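Local coordinates for protein geranyltranstransferase (Thermotoga maritima, PDB 2FTZ) that probably catalyses the head-to-tail condensation of isopentenyl diphosphate with geranyl diphosphate to give farnesyl diphosphate, as a member of the polyprenyl synthetase family, at residues T56-L61 and L267-L273. Sequence-based numbering, arbitrary orientation.
Sequences TLGEDL and LFRTLFL
The carboxylate of Asp60 meets the first turn of helix 268-273, and four protein and water hydrogen bonds define its position. Asp60 OD1 accepts Arg269 N through its syn lone pair at 3.0 Å, with an N-H...O angle of 155°. Asp60 OD2 takes Thr270 N on its syn side at 2.9 Å. On the anti side Asp60 OD2 is met by Thr270 OG1 at 2.7 Å, both donors sitting slightly out of the carboxylate plane. A water donates to Asp60 OD1 and accepts from Phe268 N, so the amide just after the N-cap residue Leu267 is reached indirectly. Thr270 presents its hydroxyl because OG1 lies beside its own backbone N (chi1 -54°), with CG2 directed against Leu57. One turn back, Thr56 CG2 packs 3.4 Å from Arg269 C. Farther out, in the conformer described, Glu59 OE1 lies over one face of the Arg269 guanidinium and forms a salt bridge to Arg269 NH1 at 2.7 Å. The Glu59 carboxylate and Arg269 guanidinium planes are 61° apart; a second Arg269 conformer makes this bridge less certain than the Asp60 bonds. On the apolar flank Leu57 CD2 touches Leu267 CD1 at 3.6 Å, and Leu61 CD2 approaches Leu267 CD2; Pro187 and Phe188 of helix 177-189 extend this cluster. The segment axes run roughly antiparallel. An alanine in place of Asp60 would probably leave Arg269 N and Thr270 N without the carboxylate oxygens that accept them, and the Thr270 hydroxyl free to turn. Within this all-helical prenyltransferase fold, a carboxylate from helix 49-61 thus supplies acceptors to a distant helix start, whose amides and dipole are likely to stabilise its negative charge.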
# COMPACT_ATOMS: atom_id res chain seq x y z
N THR A 56 2.96 -24.75 4.91
CA THR A 56 3.04 -25.86 5.81
C THR A 56 1.77 -25.97 6.69
O THR A 56 1.21 -27.07 6.88
CB THR A 56 4.34 -25.77 6.64
OG1 THR A 56 5.45 -25.67 5.71
CG2 THR A 56 4.52 -27.00 7.47
N LEU A 57 1.30 -24.85 7.21
CA LEU A 57 0.07 -24.87 8.01
C LEU A 57 -1.11 -25.32 7.14
O LEU A 57 -1.92 -26.15 7.56
CB LEU A 57 -0.22 -23.48 8.57
CG LEU A 57 0.45 -23.10 9.89
CD1 LEU A 57 0.29 -21.57 10.12
CD2 LEU A 57 -0.15 -23.90 11.04
N GLY A 58 -1.16 -24.80 5.93
CA GLY A 58 -2.26 -25.17 5.02
C GLY A 58 -2.26 -26.64 4.65
O GLY A 58 -3.32 -27.26 4.58
N GLU A 59 -1.08 -27.21 4.45
CA GLU A 59 -0.94 -28.65 4.26
C GLU A 59 -1.49 -29.44 5.45
O GLU A 59 -2.24 -30.39 5.30
CB GLU A 59 0.52 -29.05 4.10
CG GLU A 59 1.19 -28.60 2.84
CD GLU A 59 2.59 -29.20 2.69
OE1 GLU A 59 2.76 -30.39 3.00
OE2 GLU A 59 3.51 -28.49 2.22
N ASP A 60 -1.06 -29.07 6.65
CA ASP A 60 -1.55 -29.70 7.87
C ASP A 60 -3.09 -29.66 7.95
O ASP A 60 -3.71 -30.56 8.48
CB ASP A 60 -0.99 -28.98 9.09
CG ASP A 60 0.40 -29.48 9.50
OD1 ASP A 60 0.68 -30.69 9.36
OD2 ASP A 60 1.16 -28.66 10.09
N LEU A 61 -3.69 -28.60 7.42
CA LEU A 61 -5.13 -28.37 7.50
C LEU A 61 -5.86 -28.93 6.28
O LEU A 61 -7.07 -29.12 6.33
CB LEU A 61 -5.44 -26.87 7.64
CG LEU A 61 -5.14 -26.18 8.98
CD1 LEU A 61 -5.35 -24.68 8.79
CD2 LEU A 61 -5.95 -26.69 10.16
N LEU A 267 -0.94 -29.96 14.32
CA LEU A 267 -0.32 -29.40 13.12
C LEU A 267 1.13 -29.88 13.04
O LEU A 267 2.04 -29.11 13.28
CB LEU A 267 -0.43 -27.89 13.13
CG LEU A 267 -1.86 -27.32 13.33
CD1 LEU A 267 -1.79 -25.77 13.68
CD2 LEU A 267 -2.73 -27.62 12.12
N PHE A 268 1.33 -31.15 12.69
CA PHE A 268 2.65 -31.79 12.86
C PHE A 268 3.71 -31.33 11.87
O PHE A 268 4.88 -31.22 12.26
CB PHE A 268 2.52 -33.32 12.85
CG PHE A 268 1.83 -33.83 14.08
CD1 PHE A 268 2.42 -33.65 15.32
CD2 PHE A 268 0.55 -34.32 14.01
CE1 PHE A 268 1.77 -34.06 16.48
CE2 PHE A 268 -0.11 -34.73 15.15
CZ PHE A 268 0.49 -34.59 16.39
N ARG A 269 3.34 -31.03 10.63
CA ARG A 269 4.35 -30.51 9.67
C ARG A 269 4.88 -29.14 10.14
O ARG A 269 6.07 -28.85 10.11
CB ARG A 269 3.77 -30.39 8.27
CG ARG A 269 3.31 -31.72 7.65
CD ARG A 269 2.71 -31.39 6.28
NE ARG A 269 2.12 -32.53 5.58
CZ ARG A 269 2.62 -33.13 4.51
NH1 ARG A 269 3.78 -32.75 3.97
NH2 ARG A 269 1.96 -34.15 3.96
N THR A 270 3.96 -28.32 10.61
CA THR A 270 4.26 -27.00 11.13
C THR A 270 5.10 -27.14 12.38
O THR A 270 6.07 -26.42 12.56
CB THR A 270 3.00 -26.22 11.40
OG1 THR A 270 2.18 -26.19 10.19
CG2 THR A 270 3.28 -24.82 11.91
N LEU A 271 4.74 -28.09 13.25
CA LEU A 271 5.53 -28.31 14.49
C LEU A 271 7.00 -28.61 14.14
O LEU A 271 7.93 -28.05 14.73
CB LEU A 271 4.93 -29.45 15.30
CG LEU A 271 5.55 -29.77 16.65
CD1 LEU A 271 5.42 -28.58 17.60
CD2 LEU A 271 4.95 -31.05 17.27
N PHE A 272 7.22 -29.51 13.19
CA PHE A 272 8.58 -29.87 12.82
C PHE A 272 9.34 -28.73 12.14
O PHE A 272 10.52 -28.54 12.40
CB PHE A 272 8.59 -31.15 12.01
CG PHE A 272 8.45 -32.38 12.89
CD1 PHE A 272 7.22 -32.76 13.37
CD2 PHE A 272 9.56 -33.07 13.31
CE1 PHE A 272 7.08 -33.87 14.20
CE2 PHE A 272 9.44 -34.18 14.14
CZ PHE A 272 8.19 -34.57 14.58
N LEU A 273 8.64 -27.95 11.34
CA LEU A 273 9.21 -26.73 10.73
C LEU A 273 9.67 -25.77 11.83
O LEU A 273 10.80 -25.26 11.82
CB LEU A 273 8.17 -26.06 9.82
CG LEU A 273 8.62 -24.73 9.17
CD1 LEU A 273 9.71 -25.03 8.18
CD2 LEU A 273 7.47 -24.03 8.49
O HOH W 1 -0.24 -32.85 10.41